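Local coordinates for protein flagellar assembly factor FliW (Geobacillus thermodenitrificans, PDB 5DMD) that probably binds the translational repressor CsrA and keeps it off its target messages, and probably also binds flagellin during assembly of the flagellum, at residues Glu32-Val36 / Leu48-Thr53; Asp89-Ile95 / Pro112-His118; Thr6-Ile12 / Leu37-Glu41. The protein carries 1 engineered substitution. All coordinates share one frame; numbering follows the deposited sequence. Where two conformers were deposited one is given.

Contact 1: Glu32-Val36 / Leu48-Thr53; sequences EKQFV and LQSVNT
The open end of an antiparallel beta hairpin, where Glu32-Val36 runs into its first strand and Leu48-Thr53 leaves its second, is held by backbone pairing and then, past the last pair, by a carboxylate. Val36 and Gln49 form the hydrogen-bonded pair, Val36 N reaching Gln49 O at 2.8 Å and Gln49 N returning to Val36 O. Phe35 and Ser50 face each other as the non-hydrogen-bonded pair, and Val51 N closes the ladder on Gln34 O with an almost straight bond (177° at the hydrogen), although the donor stands above the carbonyl plane. Beyond this point the strands give way to loop, and Glu32 takes over. Its chain is turned about its CB-CG bond (chi2 -77°), which swings the carboxylate across to the other segment, where each oxygen accepts one hydroxyl: Ser50 OG donates to Glu32 OE1 at 2.6 Å, from the syn side but tilted out of the carboxylate plane, and Thr53 OG1 to Glu32 OE2 at a very short 2.5 Å. The Ser50 hydroxyl is itself a hub. While giving its proton to Glu32, Ser50 OG accepts from Asn52 N (3.1 Å) and Thr53 N (2.9 Å), an ST turn and ST motif that bend the chain and bring the Thr53 hydroxyl to the same carboxylate. On the face carrying Phe35 and Ser50, the aromatic ring lies against Leu48, CD2 of Phe35 standing 3.6 Å from Leu48 CG. On the opposite face Val36 CG1 rests on Gln49 CB at 3.9 Å. The hairpin lies inside the large antiparallel sheet: Phe35 and Lys33 bond through their backbones to Val20 and Phe22, whose ring meets Phe35 edge-to-face, while Leu48 and Ser50 bond likewise to Phe58, in strand 57-61, and to Leu56 just before it.

Contact 2: Asp89-Ile95 / Pro112-His118; sequences DVALYVI and PIVINVH
Pairing of Asp89-Ile95 with Pro112-His118 builds a regular antiparallel ladder whose two faces are shaped quite differently. Ala91 with Ile115 and Tyr93 with Ile113 are the hydrogen-bonded pairs, each joined by two backbone bonds, such as Ala91 N to Ile115 O at 2.9 Å. On the face of these four residues, large and small groups fit diagonally. The single methyl of Ala91 leaves room for Val117, whose CG2 comes to 3.6 Å from Ala91 CB. Tyr93 CG lies anti to its carbonyl carbon (chi1 -58°), which tips the ring along the sheet until CE2 meets Ile115 CD1 at 4.0 Å. Ile113 also takes Ile95, whose CD1 settles against Ile113 CG1, while Tyr93 CB meets Ile113 CB. The face of Val90, Leu92 and Val114 is packed by branch ends: Val114 splits its two methyls, CG1 meeting Val90 CG1 at 3.9 Å and CG2 meeting Leu92 CD2 at 3.6 Å, while Leu92 and Val114 lie side by side and point the same way. Past the last pair, Val117 N still bonds Asp89 O, and one water bridges the segments, donating to Asp89 O at 2.7 Å and to Asn116 OD1 and accepting from His118 N; it is also hydrogen-bonded to His118 ND1, in the plane of the ring, while Asn116 ND2 donates to Leu82 O. In the sheet, strand 90-97 has strand 57-61 as its other neighbour, strand 106-116 pairs on with strand 121-124, and Tyr93 and Ile115 both pack on Leu37 of strand 34-39.

Contact 3: Thr6-Ile12 / Leu37-Glu41; sequences TKYHGDI and LLQLE. Engineered in segment 37-41: Gln39 (natural residue Pro).
The loop that links strands 3-4 and 12-13 of the small N-terminal sheet docks through His9 on residues 38-40. With CG anti to the carbonyl carbon (chi1 -69°), the His9 ring is directed alongside the Leu38 side chain, the two pointing opposite ways, and uses face and edge at once. Leu38 CB sits over one face of the His9 ring in a CH-pi contact, 3.9 Å from its centroid and 27° off the normal. At the edge, His9 NE2 donates to Gln39 O at 3.0 Å, with that oxygen close to the ring plane; the bond uses the backbone of an engineered residue, natural proline, whose side chain starts off away from the loop. Leu40 CD2 adds a contact at 4.0 Å from His9 CE1. Leu38 also meets Ile12 tip to tip, its CD2 3.7 Å from Ile12 CD1. Within the loop, Thr6 OG1 accepts from His9 N and donates to Gly10 O at 2.7 Å, fixing the backbone that presents the ring. Replacing His9 with an alanine would probably leave Gln39 O without this donor and strip the cover from Leu38 CB. The arrangement is that of a beta-hairpin loop, shaped by an ST motif, packed over one face of a neighbouring hairpin.

In the fold
From the N terminus, the loop 6-12 comes first and waits for residues 37-41, so contact 3 closes a long loop that takes in strand 20-21 and the start of strand 34-39. Contact 1 opens inside that loop, at 32-36, and closes after it, at 48-53; the two therefore cross and share strand 34-39. Gln49 ties them further, its OE1 probably accepting a hydrogen bond from Lys7 N. Contact 2 follows in series as a later hairpin of the same large sheet. It meets the earlier part through Leu48, which packs on Ile113, and again through Leu37. Together the three join the small N-terminal sheet, the first hairpin and the later strands.

Contact 1: Glu32-Val36 / Leu48-Thr53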
ATOM      1  N   GLU A  32       2.152   0.438 -14.730  1.00 17.70           N
ATOM      2  CA  GLU A  32       2.765   1.208 -13.651  1.00 15.70           C
ATOM      3  C   GLU A  32       3.633   0.275 -12.820  1.00 17.56           C
ATOM      4  O   GLU A  32       3.175  -0.358 -11.865  1.00 18.73           O
ATOM      5  CB  GLU A  32       1.683   1.907 -12.835  1.00 19.42           C
ATOM      6  CG  GLU A  32       0.912   2.932 -13.639  1.00 18.28           C
ATOM      7  CD  GLU A  32       1.699   4.232 -13.824  1.00 25.04           C
ATOM      8  OE1 GLU A  32       2.710   4.438 -13.109  1.00 22.37           O
ATOM      9  OE2 GLU A  32       1.291   5.058 -14.664  1.00 27.12           O
ATOM     10  N   LYS A  33       4.910   0.199 -13.191  1.00 15.70           N
ATOM     11  CA  LYS A  33       5.835  -0.761 -12.613  1.00 15.41           C
ATOM     12  C   LYS A  33       6.881  -0.143 -11.697  1.00 16.05           C
ATOM     13  O   LYS A  33       7.708  -0.878 -11.149  1.00 16.76           O
ATOM     14  CB  LYS A  33       6.515  -1.580 -13.716  1.00 19.64           C
ATOM     15  CG  LYS A  33       5.521  -2.385 -14.565  1.00 21.67           C
ATOM     16  CD  LYS A  33       6.248  -3.407 -15.432  1.00 21.84           C
ATOM     17  CE  LYS A  33       5.324  -4.011 -16.482  1.00 25.35           C
ATOM     18  NZ  LYS A  33       4.159  -4.728 -15.890  1.00 27.41           N
ATOM     19  N   GLN A  34       6.873   1.178 -11.505  1.00 15.47           N
ATOM     20  CA  GLN A  34       7.878   1.859 -10.701  1.00 17.20           C
ATOM     21  C   GLN A  34       7.186   2.817  -9.747  1.00 18.60           C
ATOM     22  O   GLN A  34       6.467   3.726 -10.188  1.00 15.80           O
ATOM     23  CB  GLN A  34       8.854   2.628 -11.587  1.00 14.47           C
ATOM     24  CG  GLN A  34       9.806   1.738 -12.354  1.00 22.64           C
ATOM     25  CD  GLN A  34      10.443   2.461 -13.519  1.00 40.38           C
ATOM     26  OE1 GLN A  34      11.664   2.549 -13.610  1.00 35.66           O
ATOM     27  NE2 GLN A  34       9.618   2.988 -14.413  1.00 42.59           N
ATOM     28  N   PHE A  35       7.413   2.621  -8.448  1.00 14.85           N
ATOM     29  CA  PHE A  35       6.837   3.468  -7.415  1.00 13.60           C
ATOM     30  C   PHE A  35       7.901   3.853  -6.401  1.00 17.42           C
ATOM     31  O   PHE A  35       8.901   3.158  -6.203  1.00 16.30           O
ATOM     32  CB  PHE A  35       5.716   2.734  -6.663  1.00 15.08           C
ATOM     33  CG  PHE A  35       4.461   2.576  -7.453  1.00 14.37           C
ATOM     34  CD1 PHE A  35       4.286   1.495  -8.309  1.00 16.58           C
ATOM     35  CD2 PHE A  35       3.436   3.503  -7.329  1.00 15.59           C
ATOM     36  CE1 PHE A  35       3.103   1.361  -9.044  1.00 17.19           C
ATOM     37  CE2 PHE A  35       2.266   3.381  -8.062  1.00 18.09           C
ATOM     38  CZ  PHE A  35       2.096   2.305  -8.916  1.00 17.07           C
ATOM     39  N   VAL A  36       7.670   4.973  -5.745  1.00 14.35           N
ATOM     40  CA  VAL A  36       8.459   5.362  -4.585  0.58 14.06           C
ATOM     41  C   VAL A  36       7.497   5.542  -3.421  1.00 15.96           C
ATOM     42  O   VAL A  36       6.323   5.878  -3.612  1.00 18.84           O
ATOM     43  CB  VAL A  36       9.301   6.639  -4.840  0.58 15.81           C
ATOM     44  CG1 VAL A  36       8.419   7.806  -5.267  0.58 12.24           C
ATOM     45  CG2 VAL A  36      10.145   7.011  -3.630  0.58 35.56           C
ATOM     46  N   LEU A  48       2.161   5.845  -1.785  1.00 14.79           N
ATOM     47  CA  LEU A  48       2.682   5.004  -2.860  1.00 13.08           C
ATOM     48  C   LEU A  48       2.586   5.823  -4.144  1.00 16.62           C
ATOM     49  O   LEU A  48       1.510   5.948  -4.729  1.00 15.23           O
ATOM     50  CB  LEU A  48       1.867   3.714  -2.944  1.00 14.54           C
ATOM     51  CG  LEU A  48       2.327   2.706  -3.996  1.00 12.74           C
ATOM     52  CD1 LEU A  48       3.709   2.156  -3.642  1.00 16.74           C
ATOM     53  CD2 LEU A  48       1.294   1.591  -4.129  1.00 19.00           C
ATOM     54  N   GLN A  49       3.713   6.388  -4.584  1.00 13.69           N
ATOM     55  CA  GLN A  49       3.743   7.395  -5.646  1.00 14.74           C
ATOM     56  C   GLN A  49       4.343   6.814  -6.919  1.00 13.34           C
ATOM     57  O   GLN A  49       5.495   6.369  -6.918  1.00 14.97           O
ATOM     58  CB  GLN A  49       4.581   8.594  -5.197  1.00 13.89           C
ATOM     59  CG  GLN A  49       4.785   9.654  -6.269  1.00 12.15           C
ATOM     60  CD  GLN A  49       3.505  10.389  -6.610  1.00 14.43           C
ATOM     61  OE1 GLN A  49       2.878  11.010  -5.752  1.00 15.07           O
ATOM     62  NE2 GLN A  49       3.089  10.285  -7.871  1.00 16.01           N
ATOM     63  N   SER A  50       3.581   6.839  -8.008  1.00 14.69           N
ATOM     64  CA  SER A  50       4.125   6.440  -9.296  1.00 13.88           C
ATOM     65  C   SER A  50       5.237   7.393  -9.724  1.00 14.82           C
ATOM     66  O   SER A  50       5.111   8.615  -9.613  1.00 16.08           O
ATOM     67  CB  SER A  50       3.025   6.468 -10.358  1.00 14.78           C
ATOM     68  OG  SER A  50       3.604   6.336 -11.645  1.00 16.98           O
ATOM     69  N   VAL A  51       6.331   6.824 -10.242  1.00 14.37           N
ATOM     70  CA  VAL A  51       7.443   7.596 -10.796  1.00 15.39           C
ATOM     71  C   VAL A  51       7.143   8.136 -12.184  1.00 18.12           C
ATOM     72  O   VAL A  51       7.830   9.054 -12.650  1.00 20.34           O
ATOM     73  CB  VAL A  51       8.660   6.651 -10.768  1.00 21.53           C
ATOM     74  CG1 VAL A  51       9.864   7.231 -11.500  1.00 27.08           C
ATOM     75  CG2 VAL A  51       9.022   6.314  -9.351  1.00 18.90           C
ATOM     76  N   ASN A  52       6.107   7.621 -12.846  1.00 16.41           N
ATOM     77  CA  ASN A  52       5.783   8.037 -14.201  1.00 20.74           C
ATOM     78  C   ASN A  52       4.508   8.858 -14.310  1.00 21.59           C
ATOM     79  O   ASN A  52       4.372   9.623 -15.270  1.00 28.85           O
ATOM     80  CB  ASN A  52       5.651   6.805 -15.107  1.00 22.42           C
ATOM     81  CG  ASN A  52       6.944   6.049 -15.221  1.00 25.88           C
ATOM     82  OD1 ASN A  52       7.895   6.534 -15.831  1.00 27.05           O
ATOM     83  ND2 ASN A  52       6.999   4.862 -14.623  1.00 24.28           N
ATOM     84  N   THR A  53       3.581   8.725 -13.364  1.00 18.30           N
ATOM     85  CA  THR A  53       2.266   9.357 -13.442  1.00 16.96           C
ATOM     86  C   THR A  53       2.003  10.119 -12.146  1.00 16.32           C
ATOM     87  O   THR A  53       1.635   9.506 -11.129  1.00 17.52           O
ATOM     88  CB  THR A  53       1.186   8.302 -13.656  1.00 21.75           C
ATOM     89  OG1 THR A  53       1.506   7.523 -14.811  1.00 27.19           O
ATOM     90  CG2 THR A  53      -0.167   8.965 -13.875  1.00 26.95           C
TER

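Contact 2: Asp89-Ile95 / Pro112-His118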
ATOM      1  N   ASP A  89      11.549 -10.222   5.733  1.00 18.03           N
ATOM      2  CA  ASP A  89      11.816  -9.632   4.429  1.00 16.61           C
ATOM      3  C   ASP A  89      10.763  -8.616   4.012  1.00 19.88           C
ATOM      4  O   ASP A  89      11.015  -7.856   3.071  1.00 17.96           O
ATOM      5  CB  ASP A  89      11.853 -10.722   3.348  1.00 18.59           C
ATOM      6  CG  ASP A  89      12.942 -11.755   3.581  1.00 20.55           C
ATOM      7  OD1 ASP A  89      13.830 -11.505   4.411  1.00 27.82           O
ATOM      8  OD2 ASP A  89      12.892 -12.832   2.937  1.00 21.50           O
ATOM      9  N   VAL A  90       9.617  -8.560   4.701  1.00 17.05           N
ATOM     10  CA  VAL A  90       8.378  -8.011   4.153  1.00 17.98           C
ATOM     11  C   VAL A  90       7.965  -6.758   4.907  1.00 17.96           C
ATOM     12  O   VAL A  90       8.000  -6.722   6.141  1.00 19.22           O
ATOM     13  CB  VAL A  90       7.259  -9.064   4.243  1.00 19.65           C
ATOM     14  CG1 VAL A  90       5.929  -8.480   3.800  1.00 22.74           C
ATOM     15  CG2 VAL A  90       7.619 -10.270   3.400  1.00 26.35           C
ATOM     16  N   ALA A  91       7.548  -5.742   4.158  1.00 15.19           N
ATOM     17  CA  ALA A  91       6.745  -4.652   4.693  1.00 15.31           C
ATOM     18  C   ALA A  91       5.352  -4.734   4.088  1.00 16.56           C
ATOM     19  O   ALA A  91       5.205  -4.944   2.880  1.00 15.69           O
ATOM     20  CB  ALA A  91       7.357  -3.298   4.346  1.00 19.56           C
ATOM     21  N   LEU A  92       4.332  -4.590   4.932  1.00 16.08           N
ATOM     22  CA  LEU A  92       2.943  -4.673   4.519  1.00 15.11           C
ATOM     23  C   LEU A  92       2.269  -3.317   4.680  1.00 15.74           C
ATOM     24  O   LEU A  92       2.504  -2.602   5.662  1.00 16.77           O
ATOM     25  CB  LEU A  92       2.171  -5.675   5.382  1.00 21.32           C
ATOM     26  CG  LEU A  92       2.407  -7.179   5.251  1.00 41.36           C
ATOM     27  CD1 LEU A  92       1.498  -7.918   6.230  1.00 30.32           C
ATOM     28  CD2 LEU A  92       2.192  -7.671   3.829  1.00 26.03           C
ATOM     29  N   TYR A  93       1.397  -2.987   3.735  1.00 14.02           N
ATOM     30  CA  TYR A  93       0.625  -1.752   3.772  1.00 13.86           C
ATOM     31  C   TYR A  93      -0.763  -2.063   3.257  1.00 15.69           C
ATOM     32  O   TYR A  93      -0.949  -2.999   2.474  1.00 16.06           O
ATOM     33  CB  TYR A  93       1.224  -0.664   2.860  1.00 15.05           C
ATOM     34  CG  TYR A  93       2.660  -0.327   3.208  1.00 13.59           C
ATOM     35  CD1 TYR A  93       2.956   0.549   4.239  1.00 18.31           C
ATOM     36  CD2 TYR A  93       3.713  -0.904   2.516  1.00 16.58           C
ATOM     37  CE1 TYR A  93       4.265   0.840   4.574  1.00 21.55           C
ATOM     38  CE2 TYR A  93       5.030  -0.616   2.843  1.00 18.09           C
ATOM     39  CZ  TYR A  93       5.297   0.256   3.864  1.00 20.58           C
ATOM     40  OH  TYR A  93       6.612   0.540   4.177  1.00 28.40           O
ATOM     41  N   VAL A  94      -1.738  -1.265   3.690  1.00 14.55           N
ATOM     42  CA  VAL A  94      -3.059  -1.282   3.065  1.00 16.08           C
ATOM     43  C   VAL A  94      -3.410   0.120   2.589  1.00 18.88           C
ATOM     44  O   VAL A  94      -2.977   1.123   3.166  1.00 16.01           O
ATOM     45  CB  VAL A  94      -4.162  -1.860   3.975  1.00 14.61           C
ATOM     46  CG1 VAL A  94      -3.957  -3.368   4.177  1.00 14.46           C
ATOM     47  CG2 VAL A  94      -4.198  -1.121   5.312  1.00 15.81           C
ATOM     48  N   ILE A  95      -4.206   0.185   1.540  1.00 14.44           N
ATOM     49  CA  ILE A  95      -4.568   1.458   0.923  1.00 14.34           C
ATOM     50  C   ILE A  95      -5.844   2.002   1.534  1.00 14.49           C
ATOM     51  O   ILE A  95      -6.834   1.283   1.692  1.00 15.91           O
ATOM     52  CB  ILE A  95      -4.688   1.306  -0.601  1.00 14.13           C
ATOM     53  CG1 ILE A  95      -3.345   0.869  -1.166  1.00 18.14           C
ATOM     54  CG2 ILE A  95      -5.143   2.618  -1.265  1.00 16.29           C
ATOM     55  CD1 ILE A  95      -3.367   0.570  -2.636  1.00 18.07           C
ATOM     56  N   PRO A 112      -3.772  -6.066   0.240  1.00 13.19           N
ATOM     57  CA  PRO A 112      -2.588  -5.371   0.756  1.00 13.63           C
ATOM     58  C   PRO A 112      -1.488  -5.197  -0.283  1.00 12.60           C
ATOM     59  O   PRO A 112      -1.357  -5.971  -1.243  1.00 14.44           O
ATOM     60  CB  PRO A 112      -2.114  -6.286   1.898  1.00 14.00           C
ATOM     61  CG  PRO A 112      -2.541  -7.638   1.468  1.00 14.15           C
ATOM     62  CD  PRO A 112      -3.882  -7.434   0.784  1.00 14.61           C
ATOM     63  N   ILE A 113      -0.693  -4.150  -0.067  1.00 13.10           N
ATOM     64  CA  ILE A 113       0.576  -3.941  -0.766  1.00 12.45           C
ATOM     65  C   ILE A 113       1.665  -4.677   0.009  1.00 12.53           C
ATOM     66  O   ILE A 113       1.850  -4.442   1.210  1.00 15.03           O
ATOM     67  CB  ILE A 113       0.903  -2.440  -0.856  1.00 12.06           C
ATOM     68  CG1 ILE A 113      -0.169  -1.673  -1.652  1.00 13.15           C
ATOM     69  CG2 ILE A 113       2.301  -2.223  -1.451  1.00 15.39           C
ATOM     70  CD1 ILE A 113      -0.154  -1.977  -3.141  1.00 15.33           C
ATOM     71  N   VAL A 114       2.413  -5.534  -0.679  1.00 11.95           N
ATOM     72  CA  VAL A 114       3.423  -6.388  -0.067  1.00 12.44           C
ATOM     73  C   VAL A 114       4.747  -6.067  -0.733  1.00 13.26           C
ATOM     74  O   VAL A 114       4.861  -6.165  -1.959  1.00 13.59           O
ATOM     75  CB  VAL A 114       3.082  -7.873  -0.263  1.00 15.63           C
ATOM     76  CG1 VAL A 114       4.148  -8.751   0.377  1.00 15.45           C
ATOM     77  CG2 VAL A 114       1.686  -8.174   0.284  1.00 18.35           C
ATOM     78  N   ILE A 115       5.756  -5.705   0.064  1.00 13.43           N
ATOM     79  CA  ILE A 115       7.047  -5.294  -0.471  1.00 14.35           C
ATOM     80  C   ILE A 115       8.157  -6.107   0.179  1.00 13.55           C
ATOM     81  O   ILE A 115       8.231  -6.189   1.411  1.00 17.35           O
ATOM     82  CB  ILE A 115       7.277  -3.785  -0.257  1.00 12.90           C
ATOM     83  CG1 ILE A 115       6.257  -2.993  -1.081  1.00 15.66           C
ATOM     84  CG2 ILE A 115       8.715  -3.396  -0.613  1.00 15.53           C
ATOM     85  CD1 ILE A 115       6.279  -1.498  -0.835  1.00 17.72           C
ATOM     86  N   ASN A 116       9.019  -6.703  -0.646  1.00 12.39           N
ATOM     87  CA  ASN A 116      10.309  -7.188  -0.170  1.00 13.85           C
ATOM     88  C   ASN A 116      11.229  -5.978  -0.146  1.00 15.26           C
ATOM     89  O   ASN A 116      11.660  -5.493  -1.198  1.00 17.61           O
ATOM     90  CB  ASN A 116      10.866  -8.295  -1.066  1.00 14.65           C
ATOM     91  CG  ASN A 116      12.186  -8.860  -0.538  1.00 16.32           C
ATOM     92  OD1 ASN A 116      12.990  -8.143   0.061  1.00 16.66           O
ATOM     93  ND2 ASN A 116      12.419 -10.146  -0.774  1.00 17.46           N
ATOM     94  N   VAL A 117      11.509  -5.479   1.058  1.00 15.41           N
ATOM     95  CA  VAL A 117      12.168  -4.180   1.192  1.00 16.01           C
ATOM     96  C   VAL A 117      13.564  -4.210   0.581  1.00 16.73           C
ATOM     97  O   VAL A 117      13.920  -3.345  -0.226  1.00 17.93           O
ATOM     98  CB  VAL A 117      12.201  -3.738   2.664  1.00 17.68           C
ATOM     99  CG1 VAL A 117      12.844  -2.373   2.780  1.00 18.91           C
ATOM    100  CG2 VAL A 117      10.795  -3.701   3.236  1.00 22.32           C
ATOM    101  N   HIS A 118      14.389  -5.189   0.970  1.00 18.11           N
ATOM    102  CA  HIS A 118      15.786  -5.150   0.540  1.00 19.24           C
ATOM    103  C   HIS A 118      15.966  -5.521  -0.926  1.00 16.28           C
ATOM    104  O   HIS A 118      16.971  -5.126  -1.529  1.00 18.79           O
ATOM    105  CB  HIS A 118      16.708  -5.945   1.479  1.00 20.04           C
ATOM    106  CG  HIS A 118      16.732  -7.422   1.224  1.00 25.52           C
ATOM    107  ND1 HIS A 118      15.771  -8.282   1.719  1.00 21.71           N
ATOM    108  CD2 HIS A 118      17.629  -8.200   0.568  1.00 20.41           C
ATOM    109  CE1 HIS A 118      16.058  -9.519   1.351  1.00 22.65           C
ATOM    110  NE2 HIS A 118      17.180  -9.496   0.653  1.00 19.09           N
TER
HETATM  111  O   HOH W   1      13.619  -7.141   2.913  1.00 18.71           O

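Contact 3: Thr6-Ile12 / Leu37-Glu41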
ATOM      1  N   THR A   6       4.705  14.839  -8.326  1.00 15.62           N
ATOM      2  CA  THR A   6       3.996  13.974  -7.384  1.00 15.61           C
ATOM      3  C   THR A   6       2.613  14.533  -7.081  1.00 19.10           C
ATOM      4  O   THR A   6       2.274  15.665  -7.438  1.00 17.72           O
ATOM      5  CB  THR A   6       4.739  13.805  -6.050  1.00 16.29           C
ATOM      6  OG1 THR A   6       4.719  15.046  -5.335  1.00 15.97           O
ATOM      7  CG2 THR A   6       6.187  13.360  -6.258  1.00 15.13           C
ATOM      8  N   LYS A   7       1.823  13.726  -6.375  1.00 15.67           N
ATOM      9  CA  LYS A   7       0.471  14.139  -6.014  1.00 17.90           C
ATOM     10  C   LYS A   7       0.466  15.090  -4.826  1.00 20.53           C
ATOM     11  O   LYS A   7      -0.295  16.064  -4.817  1.00 21.87           O
ATOM     12  CB  LYS A   7      -0.390  12.917  -5.691  1.00 17.44           C
ATOM     13  CG  LYS A   7      -1.849  13.275  -5.426  1.00 17.79           C
ATOM     14  CD  LYS A   7      -2.756  12.084  -5.644  1.00 19.69           C
ATOM     15  CE  LYS A   7      -4.142  12.367  -5.083  1.00 25.99           C
ATOM     16  NZ  LYS A   7      -5.047  11.206  -5.294  1.00 27.88           N
ATOM     17  N   TYR A   8       1.294  14.821  -3.815  1.00 16.93           N
ATOM     18  CA  TYR A   8       1.229  15.527  -2.544  1.00 17.56           C
ATOM     19  C   TYR A   8       2.521  16.212  -2.122  1.00 20.68           C
ATOM     20  O   TYR A   8       2.499  16.946  -1.126  1.00 22.44           O
ATOM     21  CB  TYR A   8       0.838  14.562  -1.415  1.00 22.85           C
ATOM     22  CG  TYR A   8      -0.515  13.917  -1.547  1.00 22.25           C
ATOM     23  CD1 TYR A   8      -1.680  14.656  -1.396  1.00 33.22           C
ATOM     24  CD2 TYR A   8      -0.625  12.561  -1.797  1.00 23.86           C
ATOM     25  CE1 TYR A   8      -2.924  14.055  -1.496  1.00 33.51           C
ATOM     26  CE2 TYR A   8      -1.861  11.946  -1.900  1.00 25.65           C
ATOM     27  CZ  TYR A   8      -3.006  12.700  -1.750  1.00 27.98           C
ATOM     28  OH  TYR A   8      -4.237  12.092  -1.852  1.00 29.07           O
ATOM     29  N   HIS A   9       3.641  15.983  -2.812  1.00 15.79           N
ATOM     30  CA  HIS A   9       4.941  16.445  -2.340  1.00 17.99           C
ATOM     31  C   HIS A   9       5.585  17.489  -3.239  1.00 16.93           C
ATOM     32  O   HIS A   9       6.714  17.908  -2.963  1.00 19.20           O
ATOM     33  CB  HIS A   9       5.894  15.253  -2.181  1.00 19.47           C
ATOM     34  CG  HIS A   9       5.522  14.332  -1.063  1.00 17.82           C
ATOM     35  ND1 HIS A   9       4.582  13.327  -1.201  1.00 16.93           N
ATOM     36  CD2 HIS A   9       5.961  14.266   0.215  1.00 23.23           C
ATOM     37  CE1 HIS A   9       4.456  12.689  -0.051  1.00 22.37           C
ATOM     38  NE2 HIS A   9       5.286  13.234   0.822  1.00 22.61           N
ATOM     39  N   GLY A  10       4.907  17.927  -4.289  1.00 16.68           N
ATOM     40  CA  GLY A  10       5.541  18.778  -5.279  1.00 15.39           C
ATOM     41  C   GLY A  10       6.585  18.015  -6.084  1.00 20.13           C
ATOM     42  O   GLY A  10       6.658  16.787  -6.061  1.00 16.22           O
ATOM     43  N   ASP A  11       7.398  18.771  -6.817  1.00 18.46           N
ATOM     44  CA  ASP A  11       8.467  18.147  -7.587  1.00 15.50           C
ATOM     45  C   ASP A  11       9.604  17.732  -6.657  1.00 16.59           C
ATOM     46  O   ASP A  11      10.127  18.559  -5.899  1.00 17.63           O
ATOM     47  CB  ASP A  11       9.021  19.117  -8.629  1.00 17.91           C
ATOM     48  CG  ASP A  11       8.061  19.391  -9.776  1.00 18.86           C
ATOM     49  OD1 ASP A  11       6.921  18.897  -9.778  1.00 19.31           O
ATOM     50  OD2 ASP A  11       8.465  20.148 -10.687  1.00 24.99           O
ATOM     51  N   ILE A  12      10.039  16.474  -6.751  1.00 16.16           N
ATOM     52  CA  ILE A  12      11.096  15.975  -5.881  1.00 16.45           C
ATOM     53  C   ILE A  12      12.174  15.270  -6.697  1.00 18.47           C
ATOM     54  O   ILE A  12      11.961  14.856  -7.841  1.00 18.34           O
ATOM     55  CB  ILE A  12      10.583  15.063  -4.730  1.00 14.79           C
ATOM     56  CG1 ILE A  12      10.078  13.716  -5.254  1.00 16.88           C
ATOM     57  CG2 ILE A  12       9.462  15.741  -3.932  1.00 15.27           C
ATOM     58  CD1 ILE A  12       9.581  12.807  -4.220  1.00 16.46           C
ATOM     59  N   LEU A  37       7.984   5.273  -2.213  1.00 15.72           N
ATOM     60  CA  LEU A  37       7.199   5.415  -0.993  1.00 17.82           C
ATOM     61  C   LEU A  37       7.623   6.701  -0.305  1.00 18.82           C
ATOM     62  O   LEU A  37       8.788   6.850   0.068  1.00 23.33           O
ATOM     63  CB  LEU A  37       7.405   4.219  -0.065  1.00 18.24           C
ATOM     64  CG  LEU A  37       6.624   2.929  -0.338  1.00 22.19           C
ATOM     65  CD1 LEU A  37       6.870   2.377  -1.737  1.00 32.26           C
ATOM     66  CD2 LEU A  37       6.978   1.884   0.707  1.00 28.85           C
ATOM     67  N   LEU A  38       6.677   7.623  -0.130  1.00 18.44           N
ATOM     68  CA  LEU A  38       6.968   8.954   0.389  1.00 17.64           C
ATOM     69  C   LEU A  38       6.170   9.191   1.657  1.00 21.50           C
ATOM     70  O   LEU A  38       4.937   9.229   1.621  1.00 23.04           O
ATOM     71  CB  LEU A  38       6.638  10.029  -0.647  1.00 18.98           C
ATOM     72  CG  LEU A  38       7.229   9.869  -2.040  1.00 18.14           C
ATOM     73  CD1 LEU A  38       6.618  10.885  -2.996  1.00 21.60           C
ATOM     74  CD2 LEU A  38       8.753  10.065  -1.957  1.00 20.59           C
ATOM     75  N   GLN A  39       6.874   9.386   2.767  1.00 25.86           N
ATOM     76  CA  GLN A  39       6.200   9.653   4.028  1.00 29.97           C
ATOM     77  C   GLN A  39       5.427  10.965   3.956  1.00 26.17           C
ATOM     78  O   GLN A  39       5.915  11.971   3.426  1.00 30.10           O
ATOM     79  CB  GLN A  39       7.218   9.691   5.168  1.00 42.24           C
ATOM     80  CG  GLN A  39       7.827   8.330   5.476  1.00 54.12           C
ATOM     81  CD  GLN A  39       8.551   8.293   6.808  1.00 72.34           C
ATOM     82  OE1 GLN A  39       9.630   8.867   6.959  1.00 68.92           O
ATOM     83  NE2 GLN A  39       7.957   7.614   7.783  1.00 70.75           N
ATOM     84  N   LEU A  40       4.194  10.931   4.455  1.00 36.57           N
ATOM     85  CA  LEU A  40       3.384  12.130   4.650  1.00 45.08           C
ATOM     86  C   LEU A  40       3.867  12.728   5.961  1.00 43.25           C
ATOM     87  O   LEU A  40       3.352  12.418   7.036  1.00 45.00           O
ATOM     88  CB  LEU A  40       1.906  11.765   4.705  1.00 37.78           C
ATOM     89  CG  LEU A  40       1.057  12.005   3.456  1.00 43.81           C
ATOM     90  CD1 LEU A  40      -0.401  12.209   3.836  1.00 42.06           C
ATOM     91  CD2 LEU A  40       1.577  13.195   2.663  1.00 37.06           C
ATOM     92  N   GLU A  41       4.880  13.588   5.854  1.00 52.86           N
ATOM     93  CA  GLU A  41       5.711  14.044   6.976  1.00 61.94           C
ATOM     94  C   GLU A  41       5.085  13.972   8.367  1.00 68.78           C
ATOM     95  O   GLU A  41       5.640  13.353   9.276  1.00 65.93           O
ATOM     96  CB  GLU A  41       6.202  15.469   6.740  1.00 71.23           C
ATOM     97  CG  GLU A  41       7.132  15.938   7.842  1.00 83.34           C
ATOM     98  CD  GLU A  41       7.814  17.242   7.513  1.00 83.80           C
ATOM     99  OE1 GLU A  41       7.236  18.022   6.729  1.00 83.63           O
ATOM    100  OE2 GLU A  41       8.924  17.487   8.032  1.00 79.32           O
TER